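Local coordinates for protein enoyl-CoA hydratase/carnithine racemase (Thermus thermophilus JL-18, PDB 6SL9) that probably forms oxepin-CoA as the crotonase-family isomerase PaaG of bacterial phenylacetic acid catabolism, at residues 53-58 against 101-106; 121-126 against 184-189; 132-137 against 161-166. All coordinates share one frame; numbering follows the deposited sequence.

Contact 1: 53-58 against 101-106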
loop_
_atom_site.group_PDB
_atom_site.type_symbol
_atom_site.label_atom_id
_atom_site.label_comp_id
_atom_site.label_asym_id
_atom_site.label_seq_id
_atom_site.Cartn_x
_atom_site.Cartn_y
_atom_site.Cartn_z
ATOM N N LEU A 53 25.556 -1.673 -7.543
ATOM C CA LEU A 53 25.564 -1.061 -6.203
ATOM C C LEU A 53 25.729 0.450 -6.426
ATOM O O LEU A 53 26.700 0.844 -7.085
ATOM C CB LEU A 53 26.715 -1.599 -5.366
ATOM C CG LEU A 53 26.958 -0.984 -3.984
ATOM C CD1 LEU A 53 25.749 -1.002 -3.101
ATOM C CD2 LEU A 53 28.131 -1.721 -3.334
ATOM N N LEU A 54 24.863 1.279 -5.846
ATOM C CA LEU A 54 24.906 2.741 -5.982
ATOM C C LEU A 54 25.114 3.341 -4.603
ATOM O O LEU A 54 24.372 3.011 -3.665
ATOM C CB LEU A 54 23.576 3.204 -6.612
ATOM C CG LEU A 54 23.436 4.732 -6.755
ATOM C CD1 LEU A 54 24.475 5.310 -7.713
ATOM C CD2 LEU A 54 22.029 5.034 -7.254
ATOM N N THR A 55 26.060 4.259 -4.524
ATOM C CA THR A 55 26.363 4.989 -3.284
ATOM C C THR A 55 26.841 6.399 -3.625
ATOM O O THR A 55 26.962 6.733 -4.799
ATOM C CB THR A 55 27.356 4.182 -2.450
ATOM O OG1 THR A 55 27.296 4.664 -1.100
ATOM C CG2 THR A 55 28.776 4.233 -2.967
ATOM N N GLY A 56 27.124 7.190 -2.595
ATOM C CA GLY A 56 27.650 8.547 -2.775
ATOM C C GLY A 56 29.046 8.686 -2.200
ATOM O O GLY A 56 29.421 8.028 -1.229
ATOM N N ALA A 57 29.784 9.626 -2.753
ATOM C CA ALA A 57 31.089 10.035 -2.212
ATOM C C ALA A 57 30.915 11.099 -1.146
ATOM O O ALA A 57 30.061 11.926 -1.267
ATOM C CB ALA A 57 31.967 10.582 -3.304
ATOM N N GLY A 58 31.830 11.121 -0.200
ATOM C CA GLY A 58 31.825 12.208 0.776
ATOM C C GLY A 58 30.749 12.041 1.827
ATOM O O GLY A 58 30.290 10.896 2.104
ATOM N N ALA A 101 23.403 1.949 -1.149
ATOM C CA ALA A 101 24.073 2.164 0.146
ATOM C C ALA A 101 24.009 3.661 0.435
ATOM O O ALA A 101 24.739 4.459 -0.162
ATOM C CB ALA A 101 25.471 1.656 0.100
ATOM N N VAL A 102 23.103 4.045 1.340
ATOM C CA VAL A 102 22.864 5.459 1.691
ATOM C C VAL A 102 23.854 5.878 2.791
ATOM O O VAL A 102 23.675 5.539 3.953
ATOM C CB VAL A 102 21.416 5.749 2.063
ATOM C CG1 VAL A 102 21.207 7.233 2.249
ATOM C CG2 VAL A 102 20.444 5.241 1.002
ATOM N N ASN A 103 24.932 6.543 2.377
ATOM C CA ASN A 103 26.067 6.886 3.237
ATOM C C ASN A 103 25.886 8.177 3.998
ATOM O O ASN A 103 26.652 8.434 4.932
ATOM C CB ASN A 103 27.343 6.935 2.403
ATOM C CG ASN A 103 27.227 7.936 1.283
ATOM O OD1 ASN A 103 26.439 7.734 0.351
ATOM N ND2 ASN A 103 27.951 9.052 1.415
ATOM N N GLY A 104 24.898 8.973 3.655
ATOM C CA GLY A 104 24.672 10.277 4.303
ATOM C C GLY A 104 23.346 10.843 3.866
ATOM O O GLY A 104 22.414 10.108 3.566
ATOM N N VAL A 105 23.240 12.146 3.841
ATOM C CA VAL A 105 21.934 12.763 3.576
ATOM C C VAL A 105 21.496 12.336 2.173
ATOM O O VAL A 105 22.250 12.376 1.165
ATOM C CB VAL A 105 21.935 14.283 3.696
ATOM C CG1 VAL A 105 22.940 14.945 2.821
ATOM C CG2 VAL A 105 20.563 14.841 3.432
ATOM N N ALA A 106 20.199 12.005 2.104
ATOM C CA ALA A 106 19.460 11.760 0.856
ATOM C C ALA A 106 18.253 12.702 0.907
ATOM O O ALA A 106 17.311 12.477 1.681
ATOM C CB ALA A 106 19.035 10.330 0.719
#
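Thr55 lays CB and OG1 against the backbone carbonyl and methyl of Ala101. With OG1 anti to the backbone N (chi1 -161°), the hydroxyl donates to Ala101 O at 2.7 Å, in the carbonyl plane and on a lone pair. One residue earlier the parallel strands join conventionally: Ala101 N meets Leu54 O at 2.9 Å, almost straight (171°). Beyond it they diverge, Gly56 N being 4.4 Å from Ala101 O, and the threonine hydroxyl serves that carbonyl instead. Gly56 N turns to Asn103 OD1 at 3.1 Å, a bent bond with the donor above the amide's carbonyl plane. The Asn103 side chain, CG in the crowded position between N and carbonyl carbon, crosses that of Thr55 at about a right angle, and its ND2 bonds to Ala60 O; glycine at 56 leaves room for this amide. Small Ala101 also fits under Leu53, whose CD1 lies 4.2 Å from Ala101 CB, while Met187 of helix 186-197 covers Leu53 and Thr55. In crotonases the oxyanion-hole N-H groups come from the chain beyond such strands, so these ends probably lead toward the active site. Side-chain hydroxyl and amide thus take over from the backbone where the strands part.

Contact 2: 121-126 against 184-189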
loop_
_atom_site.group_PDB
_atom_site.type_symbol
_atom_site.label_atom_id
_atom_site.label_comp_id
_atom_site.label_asym_id
_atom_site.label_seq_id
_atom_site.Cartn_x
_atom_site.Cartn_y
_atom_site.Cartn_z
ATOM N N LEU A 121 20.338 -0.134 2.035
ATOM C CA LEU A 121 21.020 -0.076 3.337
ATOM C C LEU A 121 21.362 1.369 3.624
ATOM O O LEU A 121 21.619 2.156 2.700
ATOM C CB LEU A 121 22.333 -0.875 3.313
ATOM C CG LEU A 121 22.259 -2.364 3.081
ATOM C CD1 LEU A 121 22.136 -2.650 1.606
ATOM C CD2 LEU A 121 23.493 -3.056 3.590
ATOM N N ALA A 122 21.375 1.721 4.899
ATOM C CA ALA A 122 21.804 3.056 5.313
ATOM C C ALA A 122 22.871 2.941 6.385
ATOM O O ALA A 122 22.801 2.038 7.270
ATOM C CB ALA A 122 20.645 3.819 5.895
ATOM N N ALA A 123 23.827 3.866 6.372
ATOM C CA ALA A 123 24.743 4.072 7.488
ATOM C C ALA A 123 23.994 4.674 8.651
ATOM O O ALA A 123 23.172 5.561 8.466
ATOM C CB ALA A 123 25.851 5.012 7.100
ATOM N N VAL A 124 24.448 4.327 9.835
ATOM C CA VAL A 124 24.124 5.114 11.036
ATOM C C VAL A 124 24.604 6.535 10.703
ATOM O O VAL A 124 25.793 6.712 10.299
ATOM C CB VAL A 124 24.842 4.506 12.262
ATOM C CG1 VAL A 124 24.747 5.453 13.438
ATOM C CG2 VAL A 124 24.333 3.121 12.642
ATOM N N GLY A 125 23.761 7.504 10.922
ATOM C CA GLY A 125 24.090 8.896 10.636
ATOM C C GLY A 125 23.480 9.379 9.372
ATOM O O GLY A 125 23.443 10.592 9.202
ATOM N N ALA A 126 23.116 8.471 8.455
ATOM C CA ALA A 126 22.485 8.905 7.201
ATOM C C ALA A 126 21.107 9.482 7.526
ATOM O O ALA A 126 20.569 9.224 8.592
ATOM C CB ALA A 126 22.389 7.770 6.212
ATOM N N GLU A 184 31.300 2.813 9.043
ATOM C CA GLU A 184 32.592 2.210 8.604
ATOM C C GLU A 184 32.372 0.840 7.946
ATOM O O GLU A 184 33.283 0.348 7.301
ATOM C CB GLU A 184 33.541 2.130 9.786
ATOM C CG GLU A 184 33.072 1.110 10.800
ATOM C CD GLU A 184 33.151 1.440 12.273
ATOM O OE1 GLU A 184 34.220 2.008 12.709
ATOM O OE2 GLU A 184 32.141 1.082 13.002
ATOM N N LYS A 185 31.197 0.226 8.112
ATOM C CA LYS A 185 30.872 -1.127 7.588
ATOM C C LYS A 185 29.871 -1.085 6.431
ATOM O O LYS A 185 29.596 -2.122 5.820
ATOM C CB LYS A 185 30.312 -1.959 8.731
ATOM C CG LYS A 185 31.318 -2.253 9.844
ATOM C CD LYS A 185 32.421 -3.169 9.414
ATOM C CE LYS A 185 33.071 -3.847 10.602
ATOM N NZ LYS A 185 34.541 -3.690 10.560
ATOM N N LEU A 186 29.333 0.085 6.099
ATOM C CA LEU A 186 28.231 0.155 5.116
ATOM C C LEU A 186 28.705 -0.431 3.790
ATOM O O LEU A 186 27.956 -1.245 3.236
ATOM C CB LEU A 186 27.770 1.602 4.959
ATOM C CG LEU A 186 26.775 1.801 3.806
ATOM C CD1 LEU A 186 25.460 1.101 4.069
ATOM C CD2 LEU A 186 26.504 3.257 3.540
ATOM N N MET A 187 29.819 0.012 3.240
ATOM C CA MET A 187 30.215 -0.470 1.901
ATOM C C MET A 187 30.555 -1.964 1.928
ATOM O O MET A 187 30.148 -2.677 1.005
ATOM C CB MET A 187 31.329 0.381 1.292
ATOM C CG MET A 187 30.814 1.760 0.859
ATOM S SD MET A 187 29.482 1.656 -0.367
ATOM C CE MET A 187 30.431 1.004 -1.751
ATOM N N GLU A 188 31.194 -2.453 2.987
ATOM C CA GLU A 188 31.480 -3.907 3.104
ATOM C C GLU A 188 30.170 -4.688 3.082
ATOM O O GLU A 188 30.054 -5.686 2.362
ATOM C CB GLU A 188 32.293 -4.144 4.388
ATOM C CG GLU A 188 32.757 -5.582 4.566
ATOM C CD GLU A 188 33.288 -5.930 5.954
ATOM O OE1 GLU A 188 33.343 -7.144 6.278
ATOM O OE2 GLU A 188 33.635 -5.008 6.689
ATOM N N GLU A 189 29.196 -4.273 3.856
ATOM C CA GLU A 189 27.920 -5.020 3.951
ATOM C C GLU A 189 27.168 -4.885 2.614
ATOM O O GLU A 189 26.567 -5.878 2.161
ATOM C CB GLU A 189 27.102 -4.528 5.170
ATOM C CG GLU A 189 27.744 -4.848 6.495
ATOM C CD GLU A 189 26.925 -5.439 7.597
ATOM O OE1 GLU A 189 27.422 -5.355 8.752
ATOM O OE2 GLU A 189 25.909 -6.115 7.314
#
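The flat group at the centre of this contact is the peptide joining Ala122 to Ala123, and both methyls of Leu186 rest on one of its faces. Leu186 CD1 stands almost straight above Ala122 C at 3.9 Å, and CD2 sits over Ala123 N, also at 3.9 Å. At the edge of the peptide Ala123 N probably bonds to Val102 O; the backbone of Ala122 bonds on its other flank to Arg179 and Val181 of strand 179-181. The opposite face receives nothing from 184-189, and Ala122 points its methyl that way, toward Val177.

Leu186 reaches the strand because CG is anti to its backbone N (chi1 171°), which sends the forked end out from the first turn of helix 186-197. One prong touches Leu121, with CD1 3.8 Å from Leu121 CB; the other touches Ala123, with CD2 4.0 Å from Ala123 CB. The small Ala123 leaves the backbone open to the leucine. Leu121, its CG anti to the carbonyl carbon, reaches toward the helix, where CD2 lies 4.2 Å from Glu189 CB. Glu189 offers only its aliphatic part here; its carboxylate forms a salt bridge with Arg179.

This is helix-on-sheet packing of the crotonase fold: helix 186-197 follows edge strand 179-181 and folds back over the sheet, covering Ala101 as well. Beyond the strand, a type II turn from Ala123 to Ala126, with Gly125 at a positive phi, leads the chain away from the helix.

No hydrogen bond links the segments. The strand's peptide groups bond to neighbouring strands, Ala123 O closes the turn, and the glutamate's charge is paired with Arg179, which implies that dispersion and the burial of hydrocarbon hold helix to strand.

Contact 3: 132-137 against 161-166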
loop_
_atom_site.group_PDB
_atom_site.type_symbol
_atom_site.label_atom_id
_atom_site.label_comp_id
_atom_site.label_asym_id
_atom_site.label_seq_id
_atom_site.Cartn_x
_atom_site.Cartn_y
_atom_site.Cartn_z
ATOM N N PHE A 132 11.393 18.733 -1.124
ATOM C CA PHE A 132 10.786 19.519 -2.223
ATOM C C PHE A 132 9.874 20.616 -1.667
ATOM O O PHE A 132 9.918 21.770 -2.182
ATOM C CB PHE A 132 9.968 18.610 -3.151
ATOM C CG PHE A 132 10.837 17.683 -3.965
ATOM C CD1 PHE A 132 11.409 18.129 -5.123
ATOM C CD2 PHE A 132 10.990 16.340 -3.620
ATOM C CE1 PHE A 132 12.149 17.295 -5.912
ATOM C CE2 PHE A 132 11.729 15.486 -4.436
ATOM C CZ PHE A 132 12.299 15.985 -5.558
ATOM N N VAL A 133 9.042 20.305 -0.695
ATOM C CA VAL A 133 8.039 21.275 -0.206
ATOM C C VAL A 133 8.713 22.506 0.405
ATOM O O VAL A 133 8.099 23.581 0.417
ATOM C CB VAL A 133 7.047 20.621 0.767
ATOM C CG1 VAL A 133 7.656 20.359 2.126
ATOM C CG2 VAL A 133 5.801 21.400 0.931
ATOM N N ARG A 134 9.953 22.363 0.912
ATOM C CA ARG A 134 10.632 23.482 1.568
ATOM C C ARG A 134 11.021 24.553 0.575
ATOM O O ARG A 134 11.197 25.695 0.968
ATOM C CB ARG A 134 11.859 23.010 2.323
ATOM C CG ARG A 134 11.576 22.052 3.465
ATOM C CD ARG A 134 12.823 21.766 4.240
ATOM N NE ARG A 134 12.630 20.856 5.371
ATOM C CZ ARG A 134 13.667 20.260 6.024
ATOM N NH1 ARG A 134 14.909 20.426 5.607
ATOM N NH2 ARG A 134 13.485 19.505 7.083
ATOM N N ILE A 135 11.061 24.221 -0.713
ATOM C CA ILE A 135 11.268 25.241 -1.776
ATOM C C ILE A 135 10.040 25.377 -2.679
ATOM O O ILE A 135 10.107 25.964 -3.764
ATOM C CB ILE A 135 12.569 25.010 -2.540
ATOM C CG1 ILE A 135 12.603 23.692 -3.304
ATOM C CG2 ILE A 135 13.769 25.146 -1.621
ATOM C CD1 ILE A 135 13.776 23.531 -4.273
ATOM N N GLY A 136 8.875 24.976 -2.152
ATOM C CA GLY A 136 7.612 25.190 -2.881
ATOM C C GLY A 136 7.391 24.274 -4.080
ATOM O O GLY A 136 6.616 24.624 -4.951
ATOM N N LEU A 137 8.023 23.093 -4.048
ATOM C CA LEU A 137 7.896 22.134 -5.160
ATOM C C LEU A 137 7.175 20.878 -4.704
ATOM O O LEU A 137 6.964 20.661 -3.520
ATOM C CB LEU A 137 9.294 21.832 -5.693
ATOM C CG LEU A 137 10.035 22.964 -6.414
ATOM C CD1 LEU A 137 11.323 22.425 -7.032
ATOM C CD2 LEU A 137 9.194 23.627 -7.516
ATOM N N LEU A 161 4.393 16.484 3.105
ATOM C CA LEU A 161 3.807 17.796 3.420
ATOM C C LEU A 161 4.626 18.515 4.484
ATOM O O LEU A 161 4.758 19.758 4.371
ATOM C CB LEU A 161 2.339 17.646 3.819
ATOM C CG LEU A 161 1.416 17.074 2.728
ATOM C CD1 LEU A 161 0.042 16.806 3.320
ATOM C CD2 LEU A 161 1.321 17.953 1.493
ATOM N N LEU A 162 5.200 17.798 5.441
ATOM C CA LEU A 162 5.947 18.459 6.507
ATOM C C LEU A 162 7.465 18.366 6.316
ATOM O O LEU A 162 8.171 19.045 7.028
ATOM C CB LEU A 162 5.528 17.849 7.843
ATOM C CG LEU A 162 4.046 18.014 8.187
ATOM C CD1 LEU A 162 3.742 17.404 9.541
ATOM C CD2 LEU A 162 3.636 19.488 8.120
ATOM N N SER A 163 7.958 17.484 5.447
ATOM C CA SER A 163 9.407 17.317 5.177
ATOM C C SER A 163 10.242 17.225 6.453
ATOM O O SER A 163 11.251 17.907 6.557
ATOM C CB SER A 163 9.911 18.398 4.240
ATOM O OG SER A 163 11.222 18.151 3.788
ATOM N N PRO A 164 9.916 16.334 7.397
ATOM C CA PRO A 164 10.819 16.059 8.498
ATOM C C PRO A 164 12.102 15.410 7.987
ATOM O O PRO A 164 12.125 14.761 6.941
ATOM C CB PRO A 164 10.022 15.075 9.360
ATOM C CG PRO A 164 9.175 14.348 8.364
ATOM C CD PRO A 164 8.747 15.430 7.411
ATOM N N ARG A 165 13.151 15.549 8.765
ATOM C CA ARG A 165 14.399 14.815 8.544
ATOM C C ARG A 165 14.269 13.510 9.293
ATOM O O ARG A 165 14.055 13.513 10.493
ATOM C CB ARG A 165 15.578 15.586 9.135
ATOM C CG ARG A 165 16.873 14.774 9.105
ATOM C CD ARG A 165 17.857 15.431 10.036
ATOM N NE ARG A 165 19.141 14.757 10.007
ATOM C CZ ARG A 165 19.492 13.676 10.710
ATOM N NH1 ARG A 165 20.731 13.208 10.616
ATOM N NH2 ARG A 165 18.611 13.028 11.456
ATOM N N LEU A 166 14.432 12.416 8.597
ATOM C CA LEU A 166 14.384 11.080 9.194
ATOM C C LEU A 166 15.792 10.529 9.384
ATOM O O LEU A 166 16.595 10.514 8.460
ATOM C CB LEU A 166 13.618 10.148 8.285
ATOM C CG LEU A 166 12.252 10.615 7.857
ATOM C CD1 LEU A 166 11.619 9.601 6.962
ATOM C CD2 LEU A 166 11.416 10.824 9.052
HETATM O O HOH W 1 10.351 20.911 6.639
#
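Leu161, in the last turn of helix 153-162, directs its CB away from 132-137 and offers its carbonyl instead: Val133 CG1 lies 3.7 Å from Leu161 O. The leucine side chain packs on Asp118 of a second subunit. Leu162 also contributes backbone alone. Its carbonyl O accepts from a water at 2.9 Å, and that water accepts from Arg134 NE at 2.6 Å, in the plane of the guanidinium and at its edge.

Ser163 is the first residue to leave the helix, with a positive phi of 47°. Its CB meets Val133 CG1 at 3.7 Å, the valine holding this branch in the crowded position between its N and carbonyl carbon (chi1 74°). Ser163 OG, anti to the backbone N, lies over one face of the Arg134 guanidinium, 3.4 Å from NE but too poorly angled to bond it; it accepts a hydrogen bond from Ala131 N. A small hydroxyl thus ties the helix exit to the chain just before the facing turn. That turn is a short 3-10 stretch, 132-134, whose Phe132 O takes both Ile135 N and Leu137 N. It lies at an interface of the crotonase trimer: Val133 packs on Tyr205 of the second subunit, and Ile135 O bonds to His240 of the same subunit.

Ser163 O accepts from Arg134 NH2 at 2.8 Å, a weak bond with only 121° at the hydrogen. The arginine suits this exposed position because its chain, extended from CG to NE, passes alongside the serine and reaches Ser163 O directly and Leu162 O through the water on NE. The CB of Pro164 points away, and its carbonyl carbon meets the guanidinium obliquely. Arg165 sends its side chain over Ser127 and Thr129, and Leu166 pairs through its backbone with Phe128.

From the N terminus, contact 1 closes first: 101-106 returns to 53-58 after an excursion containing helix 77-93, setting strand 98-102 beside strand 51-56. Contact 2 opens later, at 121-126, and closes only when helix 186-197 begins. Within that long loop, contact 3 opens and closes, joining the turn after strand 127-129 to the end of helix 153-162. Contacts 1 and 2 adjoin, their centres about 9 Å apart, because strands 98-102 and 119-123 are sheet neighbours. Contact 3 lies farther out, its centre about 25 Å from that of contact 2; it meets contact 2 through Arg165 beside Gly125 and faces a neighbouring subunit.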